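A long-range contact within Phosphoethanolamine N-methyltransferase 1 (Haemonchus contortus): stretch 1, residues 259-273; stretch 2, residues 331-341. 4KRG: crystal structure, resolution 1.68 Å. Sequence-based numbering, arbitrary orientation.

Stretch 1 (259-273) IWPAEQKTWDEKLDN
Stretch 2 (331-341) KEYLYRTSLTK

Both stretches are helical: a helix running from before I259 to near the end of stretch 1, kinked at P261, whose nitrogen cannot bond to the preceding turn, and a helix starting at E332 and continuing beyond K341, with K331 as N-cap. Their N-to-C directions differ by 52° (signed crossing angle -52°), and the axes approach to 9.4 Å. The register is set by two CA pairs, one turn apart on each helix: Q264 CA lies 5.7 Å from Y333 CA. D268 CA lies 6.2 Å from T337 CA. The contact buries 611 Å² in total.

Y333 (chi1 -68°, chi2 -40°) points toward stretch 1 as a knob among W260, E263, Q264 and W267. W260 (m, chi2 -20°) brings CD1 to 3.2 Å from Y333 OH. E263 (m, t) then accepts that hydroxyl's proton, Y333 OH to E263 OE1 being 2.7 Å, with the carboxylate oxygen near the ring plane. Q264 (t, p, chi3 79°) curls inward, so that Q264 NE2 donates to Y333 O at 3.3 Å and 165°, while its backbone N lies over the Y333 face.

K265 (m, m, m, t), whose CA-to-CB bond points away, brings its end round to D268, K265 NZ lying 2.7 Å from D268 OD2 in a salt bridge. W267 (m, chi2 118°) places CD1 3.5 Å from Y333 CB; its five-membered ring is 26° from the Y333 plane, but slid apart, with centroids 5.4 Å apart. L334 CD2 sits over one face of the W267 six-membered ring, 4.1 Å from its centroid, 24° off the normal, a CH-pi contact.

D268 (m, chi2 -21°) forms a salt bridge with R336 (t, m, chi3 -138°, chi4 -83°): R336 NE donates to D268 OD1 at 3.0 Å, R336 NH2 to D268 OD2 at 2.9 Å. T337 (p) is the second knob, among Q264, W267, D268 and L271. L271 (m, t) sets CD1 3.7 Å from L334 CD2. Finally, beside D272 (m, chi2 -9°), one water donates to D272 OD1 (2.6 Å from the water O) and to T337 O (2.7 Å).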

# COMPACT_ATOMS: atom_id res chain seq x y z
N ILE A 259 18.29 -6.07 6.76
CA ILE A 259 18.34 -6.60 5.39
C ILE A 259 17.46 -5.84 4.39
O ILE A 259 17.94 -5.38 3.35
CB ILE A 259 17.92 -8.09 5.35
CG1 ILE A 259 18.81 -8.94 6.26
CG2 ILE A 259 17.95 -8.61 3.92
CD1 ILE A 259 20.25 -9.12 5.77
N TRP A 260 16.18 -5.71 4.72
CA TRP A 260 15.22 -5.04 3.84
C TRP A 260 15.46 -3.54 3.63
O TRP A 260 15.42 -3.08 2.49
CB TRP A 260 13.78 -5.30 4.31
CG TRP A 260 13.34 -6.73 4.20
CD1 TRP A 260 13.90 -7.71 3.43
CD2 TRP A 260 12.25 -7.35 4.90
NE1 TRP A 260 13.22 -8.90 3.61
CE2 TRP A 260 12.20 -8.70 4.51
CE3 TRP A 260 11.31 -6.88 5.83
CZ2 TRP A 260 11.25 -9.59 5.01
CZ3 TRP A 260 10.37 -7.76 6.32
CH2 TRP A 260 10.34 -9.10 5.91
N PRO A 261 15.71 -2.77 4.71
CA PRO A 261 15.94 -1.34 4.45
C PRO A 261 17.18 -1.11 3.59
O PRO A 261 17.24 -0.14 2.83
CB PRO A 261 16.17 -0.76 5.85
CG PRO A 261 15.47 -1.72 6.77
CD PRO A 261 15.69 -3.07 6.16
N ALA A 262 18.14 -2.02 3.69
CA ALA A 262 19.33 -1.97 2.87
C ALA A 262 18.98 -2.24 1.41
O ALA A 262 19.41 -1.50 0.52
CB ALA A 262 20.35 -2.97 3.36
N GLU A 263 18.21 -3.29 1.17
CA GLU A 263 17.80 -3.64 -0.18
C GLU A 263 16.95 -2.54 -0.79
O GLU A 263 17.07 -2.26 -1.97
CB GLU A 263 17.06 -4.98 -0.21
CG GLU A 263 17.95 -6.17 0.14
CD GLU A 263 17.18 -7.48 0.33
OE1 GLU A 263 15.93 -7.46 0.34
OE2 GLU A 263 17.83 -8.53 0.47
N GLN A 264 16.09 -1.92 0.01
CA GLN A 264 15.32 -0.78 -0.46
C GLN A 264 16.23 0.35 -0.92
O GLN A 264 16.03 0.92 -1.99
CB GLN A 264 14.36 -0.25 0.60
CG GLN A 264 13.56 0.96 0.14
CD GLN A 264 12.61 0.63 -1.01
OE1 GLN A 264 11.54 0.08 -0.80
NE2 GLN A 264 13.01 0.98 -2.23
N LYS A 265 17.23 0.66 -0.10
CA LYS A 265 18.14 1.76 -0.44
C LYS A 265 18.86 1.57 -1.77
O LYS A 265 19.08 2.54 -2.50
CB LYS A 265 19.15 2.03 0.69
CG LYS A 265 18.61 2.83 1.88
CD LYS A 265 17.60 3.90 1.47
CE LYS A 265 18.21 5.05 0.66
NZ LYS A 265 17.15 5.96 0.15
N THR A 266 19.22 0.33 -2.11
CA THR A 266 19.86 0.10 -3.41
C THR A 266 18.89 0.35 -4.56
O THR A 266 19.30 0.81 -5.63
CB THR A 266 20.46 -1.32 -3.54
OG1 THR A 266 19.42 -2.27 -3.77
CG2 THR A 266 21.24 -1.70 -2.30
N TRP A 267 17.61 0.06 -4.35
CA TRP A 267 16.61 0.32 -5.38
C TRP A 267 16.35 1.82 -5.56
O TRP A 267 16.20 2.30 -6.69
CB TRP A 267 15.33 -0.47 -5.12
CG TRP A 267 15.50 -1.92 -5.47
CD1 TRP A 267 15.42 -2.99 -4.62
CD2 TRP A 267 15.82 -2.46 -6.76
NE1 TRP A 267 15.65 -4.16 -5.31
CE2 TRP A 267 15.91 -3.85 -6.62
CE3 TRP A 267 16.05 -1.88 -8.02
CZ2 TRP A 267 16.21 -4.69 -7.70
CZ3 TRP A 267 16.34 -2.71 -9.08
CH2 TRP A 267 16.42 -4.10 -8.92
N ASP A 268 16.32 2.55 -4.45
CA ASP A 268 16.23 4.01 -4.53
C ASP A 268 17.36 4.58 -5.38
O ASP A 268 17.15 5.48 -6.18
CB ASP A 268 16.28 4.64 -3.13
CG ASP A 268 15.20 4.13 -2.22
OD1 ASP A 268 14.17 3.62 -2.72
OD2 ASP A 268 15.37 4.25 -0.99
N GLU A 269 18.56 4.04 -5.20
CA GLU A 269 19.73 4.51 -5.94
C GLU A 269 19.63 4.23 -7.42
O GLU A 269 20.17 4.98 -8.24
CB GLU A 269 21.00 3.85 -5.41
CG GLU A 269 21.39 4.24 -4.00
CD GLU A 269 22.64 3.53 -3.52
OE1 GLU A 269 22.90 2.40 -3.99
OE2 GLU A 269 23.36 4.11 -2.68
N LYS A 270 18.97 3.14 -7.78
CA LYS A 270 18.82 2.80 -9.19
C LYS A 270 17.71 3.60 -9.85
O LYS A 270 17.83 3.99 -11.01
CB LYS A 270 18.55 1.30 -9.35
CG LYS A 270 19.68 0.41 -8.87
CD LYS A 270 19.37 -1.05 -9.16
CE LYS A 270 20.37 -1.97 -8.47
NZ LYS A 270 19.92 -3.39 -8.48
N LEU A 271 16.64 3.87 -9.12
CA LEU A 271 15.41 4.35 -9.74
C LEU A 271 15.02 5.81 -9.51
O LEU A 271 14.25 6.37 -10.29
CB LEU A 271 14.24 3.44 -9.36
CG LEU A 271 14.18 2.13 -10.15
CD1 LEU A 271 13.10 1.22 -9.60
CD2 LEU A 271 13.92 2.42 -11.60
N ASP A 272 15.54 6.45 -8.47
CA ASP A 272 15.06 7.78 -8.10
C ASP A 272 15.35 8.89 -9.13
O ASP A 272 14.59 9.85 -9.24
CB ASP A 272 15.56 8.20 -6.72
CG ASP A 272 14.87 7.45 -5.59
OD1 ASP A 272 13.88 6.73 -5.84
OD2 ASP A 272 15.34 7.60 -4.44
N ASN A 273 16.43 8.77 -9.88
CA ASN A 273 16.72 9.80 -10.88
C ASN A 273 16.12 9.52 -12.26
O ASN A 273 16.47 10.19 -13.23
CB ASN A 273 18.22 10.04 -11.00
CG ASN A 273 18.77 10.85 -9.84
OD1 ASN A 273 18.14 11.80 -9.37
ND2 ASN A 273 19.94 10.46 -9.35
N LYS A 331 6.03 -5.55 -7.14
CA LYS A 331 7.30 -5.63 -6.42
C LYS A 331 7.38 -4.53 -5.36
O LYS A 331 7.43 -3.34 -5.70
CB LYS A 331 8.47 -5.51 -7.39
CG LYS A 331 8.42 -6.44 -8.60
CD LYS A 331 9.12 -7.77 -8.33
CE LYS A 331 9.36 -8.57 -9.61
NZ LYS A 331 8.09 -9.04 -10.24
N GLU A 332 7.38 -4.92 -4.09
CA GLU A 332 7.34 -3.96 -2.98
C GLU A 332 8.36 -2.83 -3.08
O GLU A 332 8.02 -1.67 -2.85
CB GLU A 332 7.52 -4.68 -1.63
CG GLU A 332 6.40 -5.62 -1.27
CD GLU A 332 6.66 -7.06 -1.70
OE1 GLU A 332 7.44 -7.27 -2.65
OE2 GLU A 332 6.08 -7.98 -1.09
N TYR A 333 9.60 -3.17 -3.42
CA TYR A 333 10.67 -2.18 -3.44
C TYR A 333 10.48 -1.19 -4.57
O TYR A 333 10.85 -0.03 -4.46
CB TYR A 333 12.03 -2.86 -3.62
CG TYR A 333 12.47 -3.69 -2.44
CD1 TYR A 333 12.26 -3.27 -1.14
CD2 TYR A 333 13.11 -4.91 -2.64
CE1 TYR A 333 12.68 -4.03 -0.06
CE2 TYR A 333 13.54 -5.67 -1.57
CZ TYR A 333 13.32 -5.23 -0.29
OH TYR A 333 13.74 -6.00 0.77
N LEU A 334 9.90 -1.68 -5.66
CA LEU A 334 9.72 -0.86 -6.86
C LEU A 334 8.47 -0.00 -6.70
O LEU A 334 8.41 1.13 -7.17
CB LEU A 334 9.69 -1.75 -8.10
CG LEU A 334 10.87 -2.74 -8.12
CD1 LEU A 334 10.86 -3.63 -9.34
CD2 LEU A 334 12.19 -2.02 -8.03
N TYR A 335 7.48 -0.54 -6.01
CA TYR A 335 6.29 0.23 -5.64
C TYR A 335 6.68 1.43 -4.78
O TYR A 335 6.19 2.54 -5.00
CB TYR A 335 5.29 -0.68 -4.93
CG TYR A 335 4.22 -0.02 -4.08
CD1 TYR A 335 3.13 0.63 -4.66
CD2 TYR A 335 4.25 -0.11 -2.70
CE1 TYR A 335 2.14 1.21 -3.88
CE2 TYR A 335 3.27 0.45 -1.91
CZ TYR A 335 2.22 1.11 -2.50
OH TYR A 335 1.24 1.66 -1.70
N ARG A 336 7.55 1.21 -3.80
CA ARG A 336 8.04 2.30 -2.97
C ARG A 336 8.65 3.42 -3.85
O ARG A 336 8.34 4.60 -3.67
CB ARG A 336 9.04 1.77 -1.92
CG ARG A 336 9.67 2.80 -0.94
CD ARG A 336 10.63 3.77 -1.62
NE ARG A 336 11.87 4.08 -0.92
CZ ARG A 336 11.99 4.99 0.03
NH1 ARG A 336 10.93 5.67 0.45
NH2 ARG A 336 13.17 5.22 0.58
N THR A 337 9.51 3.05 -4.80
CA THR A 337 10.13 4.06 -5.67
C THR A 337 9.10 4.81 -6.51
O THR A 337 9.33 5.95 -6.90
CB THR A 337 11.22 3.48 -6.59
OG1 THR A 337 10.61 2.69 -7.62
CG2 THR A 337 12.18 2.63 -5.79
N SER A 338 7.98 4.17 -6.81
CA SER A 338 6.91 4.86 -7.51
C SER A 338 6.24 5.88 -6.61
O SER A 338 5.84 6.96 -7.06
CB SER A 338 5.88 3.88 -8.07
OG SER A 338 6.40 3.19 -9.19
N LEU A 339 6.11 5.56 -5.32
CA LEU A 339 5.59 6.52 -4.35
C LEU A 339 6.54 7.71 -4.19
O LEU A 339 6.11 8.86 -4.07
CB LEU A 339 5.30 5.87 -2.99
CG LEU A 339 4.12 4.90 -2.91
CD1 LEU A 339 3.80 4.54 -1.47
CD2 LEU A 339 2.91 5.50 -3.59
N THR A 340 7.84 7.43 -4.20
CA THR A 340 8.83 8.50 -4.12
C THR A 340 8.68 9.45 -5.30
O THR A 340 8.61 10.67 -5.13
CB THR A 340 10.24 7.92 -4.05
OG1 THR A 340 10.34 7.12 -2.87
CG2 THR A 340 11.27 9.03 -4.00
N LYS A 341 8.59 8.90 -6.50
CA LYS A 341 8.36 9.71 -7.69
C LYS A 341 7.06 10.51 -7.58
O LYS A 341 7.03 11.70 -7.88
CB LYS A 341 8.35 8.84 -8.96
CG LYS A 341 8.20 9.68 -10.23
CD LYS A 341 8.14 8.86 -11.51
CE LYS A 341 7.95 9.82 -12.68
NZ LYS A 341 8.00 9.19 -14.04
O HOH W 1 12.49 5.55 -3.86
O HOH W 2 11.81 6.90 -7.38